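PDB 2DRH: 361aa long hypothetical D-aminopeptidase from Pyrococcus horikoshii, which probably acts as an aminopeptidase of the peptidase S58 (DmpA) family, although its natural substrate is not established. Local coordinates for residues A[29-34]-A[163-168]; A[54-59]-A[156-161]; A[215-220]-A[351-356]. All blocks are in the same frame, centred on the assembly; numbering follows the deposited sequence.

How the contacts relate
Contacts 1 and 2 both pack against one sheet. Strands 28-36 and 48-56 are neighbours in it, joined where A54 N meets G30 O, and the contact centres lie about 10 Å apart. Contact 2 is the buried one of this pair. It is apolar between its segments and packs helix 151-160 on the sheet. Contact 1 is only partly buried. It binds the chain just after that helix to strand 28-36, through one aromatic face and one histidine bond. Contact 3 lies apart, about 28 Å from contact 1 and 35 Å from contact 2, centre to centre. It is also buried and apolar, but it joins a turn to the C-terminal helix beside a second subunit.

Contact 1: residues A[29-34]-A[163-168]; sequences VGHVTL and EDFEEG
The loop 163-168 follows helix 151-160 and runs past strand 28-36. E163 and D164 come first, and both turn their side chains away from the strand.

F165 makes the apolar half of the contact. Its CG takes the crowded position between the backbone N and the carbonyl carbon (chi1 67°). This presents one ring face to V29. V29 CB lies over that face, off centre toward the rim, 3.9 Å from the ring centroid, in a CH-pi contact. The two methyls of V29 spread across the same face. V29 CG1 meets F165 CG at 3.8 Å, and V29 CG2 meets F165 CE2 at 3.8 Å. K20 adds a cation-pi contact to this ring.

E166 gives the polar half through its backbone. H31 NE2 donates to E166 O at 2.8 Å. The bond is bent at the hydrogen, 136°, but it runs close to the plane of the imidazole and in the carbonyl plane. The other ring nitrogen, H31 ND1, is hydrogen-bonded to T53 OG1. With both nitrogens engaged, the imidazole is fixed in its rotation. H31 NE2 also lies 3.9 Å from F165 CD1.

E167 points away, into salt bridges with K2 and K20, and G168 closes the segment.

The loop touches two sheets: strand 28-36, outermost in its sheet within the chain, and strand 184-193, whose I185 also meets H31 and whose S187 meets F165. V32 points the other way, onto helix 151-160. This layering is consistent with the alpha-beta-beta-alpha sandwich of the DmpA family.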
loop_
_atom_site.group_PDB
_atom_site.type_symbol
_atom_site.label_atom_id
_atom_site.label_comp_id
_atom_site.label_asym_id
_atom_site.label_seq_id
_atom_site.Cartn_x
_atom_site.Cartn_y
_atom_site.Cartn_z
ATOM N N VAL A 29 19.009 -18.286 16.406
ATOM C CA VAL A 29 19.855 -17.240 15.826
ATOM C C VAL A 29 21.318 -17.675 15.728
ATOM O O VAL A 29 21.889 -18.191 16.692
ATOM C CB VAL A 29 19.810 -15.935 16.662
ATOM C CG1 VAL A 29 20.701 -14.882 16.029
ATOM C CG2 VAL A 29 18.387 -15.418 16.762
ATOM N N GLY A 30 21.914 -17.457 14.559
ATOM C CA GLY A 30 23.305 -17.816 14.344
ATOM C C GLY A 30 24.074 -16.657 13.733
ATOM O O GLY A 30 23.510 -15.887 12.954
ATOM N N HIS A 31 25.356 -16.539 14.079
ATOM C CA HIS A 31 26.208 -15.457 13.578
ATOM C C HIS A 31 27.503 -15.929 12.921
ATOM O O HIS A 31 28.007 -17.015 13.198
ATOM C CB HIS A 31 26.658 -14.528 14.711
ATOM C CG HIS A 31 25.550 -13.836 15.435
ATOM N ND1 HIS A 31 24.620 -13.044 14.799
ATOM C CD2 HIS A 31 25.293 -13.726 16.760
ATOM C CE1 HIS A 31 23.844 -12.468 15.699
ATOM N NE2 HIS A 31 24.233 -12.865 16.897
ATOM N N VAL A 32 28.040 -15.061 12.072
ATOM C CA VAL A 32 29.321 -15.262 11.413
ATOM C C VAL A 32 29.895 -13.849 11.420
ATOM O O VAL A 32 29.318 -12.928 10.827
ATOM C CB VAL A 32 29.178 -15.793 9.972
ATOM C CG1 VAL A 32 30.513 -15.660 9.226
ATOM C CG2 VAL A 32 28.766 -17.258 10.013
ATOM N N THR A 33 31.009 -13.682 12.131
ATOM C CA THR A 33 31.650 -12.379 12.289
ATOM C C THR A 33 32.939 -12.284 11.492
ATOM O O THR A 33 33.777 -13.176 11.559
ATOM C CB THR A 33 31.949 -12.108 13.781
ATOM O OG1 THR A 33 30.740 -12.256 14.537
ATOM C CG2 THR A 33 32.494 -10.691 13.984
ATOM N N LEU A 34 33.091 -11.194 10.744
ATOM C CA LEU A 34 34.270 -10.988 9.910
ATOM C C LEU A 34 35.026 -9.717 10.260
ATOM O O LEU A 34 34.594 -8.608 9.934
ATOM C CB LEU A 34 33.858 -10.944 8.440
ATOM C CG LEU A 34 33.078 -12.179 8.010
ATOM C CD1 LEU A 34 32.524 -11.991 6.604
ATOM C CD2 LEU A 34 33.998 -13.401 8.105
ATOM N N GLU A 163 19.442 -21.364 20.360
ATOM C CA GLU A 163 18.776 -20.603 21.415
ATOM C C GLU A 163 19.617 -19.453 21.957
ATOM O O GLU A 163 19.174 -18.306 22.008
ATOM C CB GLU A 163 18.411 -21.538 22.573
ATOM C CG GLU A 163 17.459 -22.688 22.220
ATOM C CD GLU A 163 17.940 -23.549 21.060
ATOM O OE1 GLU A 163 19.126 -23.947 21.045
ATOM O OE2 GLU A 163 17.118 -23.837 20.161
ATOM N N ASP A 164 20.829 -19.774 22.387
ATOM C CA ASP A 164 21.736 -18.780 22.934
ATOM C C ASP A 164 22.467 -18.133 21.756
ATOM O O ASP A 164 22.835 -18.811 20.794
ATOM C CB ASP A 164 22.732 -19.468 23.876
ATOM C CG ASP A 164 23.577 -18.485 24.678
ATOM O OD1 ASP A 164 23.018 -17.757 25.532
ATOM O OD2 ASP A 164 24.808 -18.447 24.452
ATOM N N PHE A 165 22.649 -16.821 21.812
ATOM C CA PHE A 165 23.355 -16.129 20.744
ATOM C C PHE A 165 23.905 -14.816 21.262
ATOM O O PHE A 165 23.268 -14.136 22.060
ATOM C CB PHE A 165 22.434 -15.909 19.535
ATOM C CG PHE A 165 21.300 -14.954 19.786
ATOM C CD1 PHE A 165 21.465 -13.586 19.584
ATOM C CD2 PHE A 165 20.064 -15.424 20.215
ATOM C CE1 PHE A 165 20.418 -12.696 19.807
ATOM C CE2 PHE A 165 19.003 -14.545 20.443
ATOM C CZ PHE A 165 19.180 -13.177 20.238
ATOM N N GLU A 166 25.111 -14.478 20.828
ATOM C CA GLU A 166 25.756 -13.249 21.257
ATOM C C GLU A 166 25.096 -12.013 20.658
ATOM O O GLU A 166 24.480 -12.074 19.590
ATOM C CB GLU A 166 27.235 -13.271 20.872
ATOM C CG GLU A 166 28.023 -14.386 21.529
ATOM C CD GLU A 166 29.508 -14.289 21.237
ATOM O OE1 GLU A 166 29.886 -14.326 20.045
ATOM O OE2 GLU A 166 30.298 -14.172 22.200
ATOM N N GLU A 167 25.230 -10.895 21.364
ATOM C CA GLU A 167 24.666 -9.630 20.921
ATOM C C GLU A 167 25.784 -8.600 20.831
ATOM O O GLU A 167 26.876 -8.823 21.348
ATOM C CB GLU A 167 23.568 -9.177 21.891
ATOM C CG GLU A 167 22.334 -10.086 21.845
ATOM C CD GLU A 167 21.230 -9.657 22.786
ATOM O OE1 GLU A 167 20.937 -8.444 22.860
ATOM O OE2 GLU A 167 20.634 -10.538 23.442
ATOM N N GLY A 168 25.520 -7.483 20.161
ATOM C CA GLY A 168 26.544 -6.462 20.022
ATOM C C GLY A 168 27.161 -6.467 18.636
ATOM O O GLY A 168 26.467 -6.687 17.646
#

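Contact 2: residues A[54-59]-A[156-161]; sequences AILPHE and EAIKRA
This is helix-on-sheet packing in an alpha/beta layer: helix 151-160 lies over strand 48-56, an inner strand of its sheet. The short axes of strand 54-56 and helix 156-160 approach to 7.7 Å and cross at -46°. Such close approach goes with small side chains at the crossing, A54 and A157.

The first bump is the methyl of A54. It points at the helix and fits a shallow hollow formed by A157 and I158. The floor is backbone, with A54 CB 3.8 Å from A157 O. One wall is the other alanine methyl, A157 CB, 4.0 Å from A54 CB. A second wall, roughly at right angles to the first, is I158, whose CG1 lies 3.9 Å from A54 CB.

The second bump is the forked end of L56. Its CG is anti to the carbonyl carbon (chi1 -69°), and both methyls reach A161, beyond the helix. The methyl of A161 lies against this fork. L56 CD2 also comes over the helix backbone, 4.0 Å from I158 O.

I158 fits between the two strand residues. Its CG1 serves A54, while its CG2 faces L56 more loosely. Beyond the strand, I158 packs on P95, I97, L111 and Y114, so it also reaches strand 96-100 and helix 104-118. I55, between A54 and L56, turns to the other face of the sheet.

No hydrogen bond spans the two segments. The charged pair lies off to the side of this contact, over strand 28-36: R160 NE meets E156 OE2 in a salt bridge of 3.0 Å, and R160 NH1 bonds to H31 O.

The tightest touch between the segments is L56 CD1 on A161 CB, 3.5 Å.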
loop_
_atom_site.group_PDB
_atom_site.type_symbol
_atom_site.label_atom_id
_atom_site.label_comp_id
_atom_site.label_asym_id
_atom_site.label_seq_id
_atom_site.Cartn_x
_atom_site.Cartn_y
_atom_site.Cartn_z
ATOM N N ALA A 54 21.691 -15.086 10.847
ATOM C CA ALA A 54 20.570 -15.877 10.370
ATOM C C ALA A 54 19.523 -16.096 11.457
ATOM O O ALA A 54 19.860 -16.391 12.598
ATOM C CB ALA A 54 21.075 -17.221 9.858
ATOM N N ILE A 55 18.253 -15.934 11.098
ATOM C CA ILE A 55 17.164 -16.149 12.040
ATOM C C ILE A 55 16.254 -17.218 11.444
ATOM O O ILE A 55 15.723 -17.053 10.341
ATOM C CB ILE A 55 16.316 -14.861 12.297
ATOM C CG1 ILE A 55 17.197 -13.728 12.835
ATOM C CG2 ILE A 55 15.217 -15.156 13.315
ATOM C CD1 ILE A 55 17.724 -12.786 11.762
ATOM N N LEU A 56 16.095 -18.319 12.174
ATOM C CA LEU A 56 15.249 -19.425 11.739
ATOM C C LEU A 56 13.928 -19.350 12.488
ATOM O O LEU A 56 13.911 -19.296 13.718
ATOM C CB LEU A 56 15.926 -20.766 12.043
ATOM C CG LEU A 56 17.181 -21.162 11.262
ATOM C CD1 LEU A 56 18.209 -20.042 11.280
ATOM C CD2 LEU A 56 17.759 -22.437 11.872
ATOM N N PRO A 57 12.803 -19.315 11.756
ATOM C CA PRO A 57 11.476 -19.247 12.376
ATOM C C PRO A 57 11.249 -20.421 13.333
ATOM O O PRO A 57 10.675 -20.250 14.410
ATOM C CB PRO A 57 10.538 -19.278 11.176
ATOM C CG PRO A 57 11.328 -18.533 10.138
ATOM C CD PRO A 57 12.710 -19.124 10.299
ATOM N N HIS A 58 11.688 -21.607 12.917
ATOM C CA HIS A 58 11.586 -22.814 13.733
ATOM C C HIS A 58 12.752 -23.741 13.396
ATOM O O HIS A 58 13.686 -23.332 12.701
ATOM C CB HIS A 58 10.225 -23.517 13.550
ATOM C CG HIS A 58 9.927 -23.942 12.147
ATOM N ND1 HIS A 58 10.581 -24.984 11.526
ATOM C CD2 HIS A 58 9.030 -23.471 11.248
ATOM C CE1 HIS A 58 10.100 -25.138 10.306
ATOM N NE2 HIS A 58 9.157 -24.232 10.112
ATOM N N GLU A 59 12.703 -24.982 13.868
ATOM C CA GLU A 59 13.810 -25.916 13.654
ATOM C C GLU A 59 13.712 -26.927 12.499
ATOM O O GLU A 59 14.665 -27.664 12.234
ATOM C CB GLU A 59 14.080 -26.652 14.970
ATOM C CG GLU A 59 14.371 -25.705 16.130
ATOM C CD GLU A 59 14.168 -26.351 17.493
ATOM O OE1 GLU A 59 13.015 -26.719 17.821
ATOM O OE2 GLU A 59 15.164 -26.489 18.235
ATOM N N GLU A 156 26.892 -21.261 6.945
ATOM C CA GLU A 156 27.469 -21.434 8.273
ATOM C C GLU A 156 26.607 -20.756 9.337
ATOM O O GLU A 156 26.320 -21.346 10.386
ATOM C CB GLU A 156 28.896 -20.862 8.305
ATOM C CG GLU A 156 29.656 -21.044 9.616
ATOM C CD GLU A 156 29.736 -22.501 10.078
ATOM O OE1 GLU A 156 30.042 -23.385 9.250
ATOM O OE2 GLU A 156 29.507 -22.763 11.279
ATOM N N ALA A 157 26.195 -19.519 9.068
ATOM C CA ALA A 157 25.364 -18.775 10.012
ATOM C C ALA A 157 24.082 -19.551 10.309
ATOM O O ALA A 157 23.612 -19.572 11.447
ATOM C CB ALA A 157 25.024 -17.388 9.453
ATOM N N ILE A 158 23.528 -20.193 9.283
ATOM C CA ILE A 158 22.303 -20.966 9.449
ATOM C C ILE A 158 22.539 -22.216 10.298
ATOM O O ILE A 158 21.704 -22.581 11.115
ATOM C CB ILE A 158 21.724 -21.389 8.079
ATOM C CG1 ILE A 158 21.407 -20.140 7.246
ATOM C CG2 ILE A 158 20.471 -22.243 8.279
ATOM C CD1 ILE A 158 20.907 -20.435 5.852
ATOM N N LYS A 159 23.684 -22.865 10.114
ATOM C CA LYS A 159 23.989 -24.072 10.874
ATOM C C LYS A 159 24.484 -23.798 12.297
ATOM O O LYS A 159 24.567 -24.714 13.118
ATOM C CB LYS A 159 24.990 -24.932 10.095
ATOM C CG LYS A 159 24.386 -25.485 8.802
ATOM C CD LYS A 159 25.381 -26.283 7.975
ATOM C CE LYS A 159 24.704 -26.877 6.747
ATOM N NZ LYS A 159 25.655 -27.648 5.895
ATOM N N ARG A 160 24.795 -22.539 12.592
ATOM C CA ARG A 160 25.247 -22.149 13.928
ATOM C C ARG A 160 24.060 -21.627 14.741
ATOM O O ARG A 160 24.171 -21.408 15.947
ATOM C CB ARG A 160 26.283 -21.026 13.857
ATOM C CG ARG A 160 27.676 -21.385 13.358
ATOM C CD ARG A 160 28.546 -20.123 13.407
ATOM N NE ARG A 160 29.942 -20.347 13.039
ATOM C CZ ARG A 160 30.862 -19.386 12.985
ATOM N NH1 ARG A 160 30.535 -18.134 13.276
ATOM N NH2 ARG A 160 32.108 -19.671 12.633
ATOM N N ALA A 161 22.927 -21.417 14.079
ATOM C CA ALA A 161 21.748 -20.886 14.755
ATOM C C ALA A 161 21.291 -21.736 15.932
ATOM O O ALA A 161 21.212 -22.960 15.830
ATOM C CB ALA A 161 20.605 -20.730 13.761
#

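Contact 3: residues A[215-220]-A[351-356]; sequences LTIAGV and RIMRRY
Y356 N is gripped by two carbonyls at the end of helix 346-355: I352 O at 3.2 Å, and M353 O, a weak bond. This holds Y356 where the chain leaves helical geometry.

No hydrogen bond spans the segments; the contact is apolar. A type I' turn from I217 to V220 brings V220 to the helix. The turn is closed in both directions, by I217 N to V220 O and V220 N to I217 O.

V220 is the wedge. Its CG1, anti to the backbone N, meets I352 CG2 at 3.5 Å. The same methyl lies over one face of the Y356 ring, 3.9 Å from the centroid, in a CH-pi contact. V220 CG2 touches M353 SD at 3.8 Å. M353 is bent at chi2 and chi3, so its CE reaches the turn, 3.5 Å from I217 O and 3.7 Å from A218 CB. An alanine in place of V220 would lose both methyls and would probably weaken the packing on I352, M353 and the Y356 ring.

The Y356 OH is hydrogen-bonded to E225 OE2 of helix 222-225, which directly follows the turn. I217 packs on I324 of helix 309-328. Y356 also packs on Y356 of a second subunit, and T216 makes a weak hydrogen bond to R268 of that subunit, so both sides of the contact lie at the interface.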
loop_
_atom_site.group_PDB
_atom_site.type_symbol
_atom_site.label_atom_id
_atom_site.label_comp_id
_atom_site.label_asym_id
_atom_site.label_seq_id
_atom_site.Cartn_x
_atom_site.Cartn_y
_atom_site.Cartn_z
ATOM N N LEU A 215 19.645 9.956 20.850
ATOM C CA LEU A 215 19.576 8.864 21.820
ATOM C C LEU A 215 18.717 9.137 23.054
ATOM O O LEU A 215 18.995 10.034 23.858
ATOM C CB LEU A 215 20.994 8.448 22.239
ATOM C CG LEU A 215 21.123 7.235 23.177
ATOM C CD1 LEU A 215 20.390 6.025 22.606
ATOM C CD2 LEU A 215 22.593 6.919 23.384
ATOM N N THR A 216 17.666 8.336 23.193
ATOM C CA THR A 216 16.740 8.448 24.307
ATOM C C THR A 216 16.635 7.084 24.981
ATOM O O THR A 216 16.231 6.109 24.349
ATOM C CB THR A 216 15.355 8.865 23.804
ATOM O OG1 THR A 216 15.496 10.007 22.947
ATOM C CG2 THR A 216 14.439 9.210 24.974
ATOM N N ILE A 217 17.007 7.013 26.257
ATOM C CA ILE A 217 16.952 5.742 26.979
ATOM C C ILE A 217 15.987 5.811 28.146
ATOM O O ILE A 217 16.250 6.476 29.142
ATOM C CB ILE A 217 18.347 5.320 27.501
ATOM C CG1 ILE A 217 19.315 5.153 26.325
ATOM C CG2 ILE A 217 18.241 4.008 28.273
ATOM C CD1 ILE A 217 20.702 4.677 26.721
ATOM N N ALA A 218 14.865 5.117 28.007
ATOM C CA ALA A 218 13.844 5.102 29.041
ATOM C C ALA A 218 13.418 6.532 29.340
ATOM O O ALA A 218 13.222 6.902 30.495
ATOM C CB ALA A 218 14.374 4.424 30.310
ATOM N N GLY A 219 13.300 7.335 28.285
ATOM C CA GLY A 219 12.876 8.718 28.432
ATOM C C GLY A 219 13.962 9.745 28.707
ATOM O O GLY A 219 13.737 10.948 28.560
ATOM N N VAL A 220 15.141 9.277 29.100
ATOM C CA VAL A 220 16.256 10.168 29.412
ATOM C C VAL A 220 17.082 10.499 28.168
ATOM O O VAL A 220 17.528 9.601 27.456
ATOM C CB VAL A 220 17.181 9.526 30.474
ATOM C CG1 VAL A 220 18.303 10.489 30.846
ATOM C CG2 VAL A 220 16.366 9.143 31.711
ATOM N N ARG A 351 25.110 6.770 35.789
ATOM C CA ARG A 351 25.170 8.090 36.406
ATOM C C ARG A 351 24.065 9.000 35.859
ATOM O O ARG A 351 23.365 9.665 36.624
ATOM C CB ARG A 351 26.537 8.723 36.138
ATOM C CG ARG A 351 26.651 10.165 36.581
ATOM C CD ARG A 351 28.001 10.747 36.190
ATOM N NE ARG A 351 28.101 11.018 34.757
ATOM C CZ ARG A 351 27.532 12.051 34.140
ATOM N NH1 ARG A 351 26.810 12.930 34.820
ATOM N NH2 ARG A 351 27.702 12.213 32.835
ATOM N N ILE A 352 23.915 9.034 34.538
ATOM C CA ILE A 352 22.891 9.876 33.925
ATOM C C ILE A 352 21.487 9.445 34.335
ATOM O O ILE A 352 20.655 10.280 34.682
ATOM C CB ILE A 352 22.989 9.870 32.379
ATOM C CG1 ILE A 352 24.132 10.783 31.920
ATOM C CG2 ILE A 352 21.688 10.368 31.765
ATOM C CD1 ILE A 352 25.407 10.067 31.586
ATOM N N MET A 353 21.229 8.142 34.291
ATOM C CA MET A 353 19.924 7.625 34.672
ATOM C C MET A 353 19.609 8.045 36.104
ATOM O O MET A 353 18.479 8.410 36.413
ATOM C CB MET A 353 19.888 6.097 34.540
ATOM C CG MET A 353 20.044 5.574 33.102
ATOM S SD MET A 353 18.875 6.271 31.876
ATOM C CE MET A 353 17.389 5.291 32.212
ATOM N N ARG A 354 20.614 8.008 36.974
ATOM C CA ARG A 354 20.425 8.410 38.366
ATOM C C ARG A 354 20.121 9.904 38.496
ATOM O O ARG A 354 19.276 10.296 39.296
ATOM C CB ARG A 354 21.655 8.058 39.208
ATOM C CG ARG A 354 21.631 6.647 39.790
ATOM C CD ARG A 354 22.639 6.505 40.926
ATOM N NE ARG A 354 24.017 6.526 40.449
ATOM C CZ ARG A 354 24.713 5.439 40.130
ATOM N NH1 ARG A 354 24.160 4.236 40.243
ATOM N NH2 ARG A 354 25.959 5.555 39.689
ATOM N N ARG A 355 20.808 10.732 37.714
ATOM C CA ARG A 355 20.578 12.174 37.754
ATOM C C ARG A 355 19.127 12.503 37.397
ATOM O O ARG A 355 18.590 13.524 37.824
ATOM C CB ARG A 355 21.516 12.899 36.783
ATOM C CG ARG A 355 21.226 14.395 36.649
ATOM C CD ARG A 355 22.016 15.042 35.509
ATOM N NE ARG A 355 23.430 15.239 35.827
ATOM C CZ ARG A 355 23.878 16.097 36.741
ATOM N NH1 ARG A 355 23.023 16.842 37.431
ATOM N NH2 ARG A 355 25.183 16.213 36.966
ATOM N N TYR A 356 18.494 11.642 36.608
ATOM C CA TYR A 356 17.109 11.866 36.217
ATOM C C TYR A 356 16.145 10.994 37.013
ATOM O O TYR A 356 15.028 10.723 36.574
ATOM C CB TYR A 356 16.932 11.621 34.719
ATOM C CG TYR A 356 17.540 12.703 33.854
ATOM C CD1 TYR A 356 18.922 12.793 33.675
ATOM C CD2 TYR A 356 16.733 13.645 33.223
ATOM C CE1 TYR A 356 19.482 13.796 32.881
ATOM C CE2 TYR A 356 17.278 14.652 32.432
ATOM C CZ TYR A 356 18.650 14.723 32.263
ATOM O OH TYR A 356 19.174 15.717 31.468
#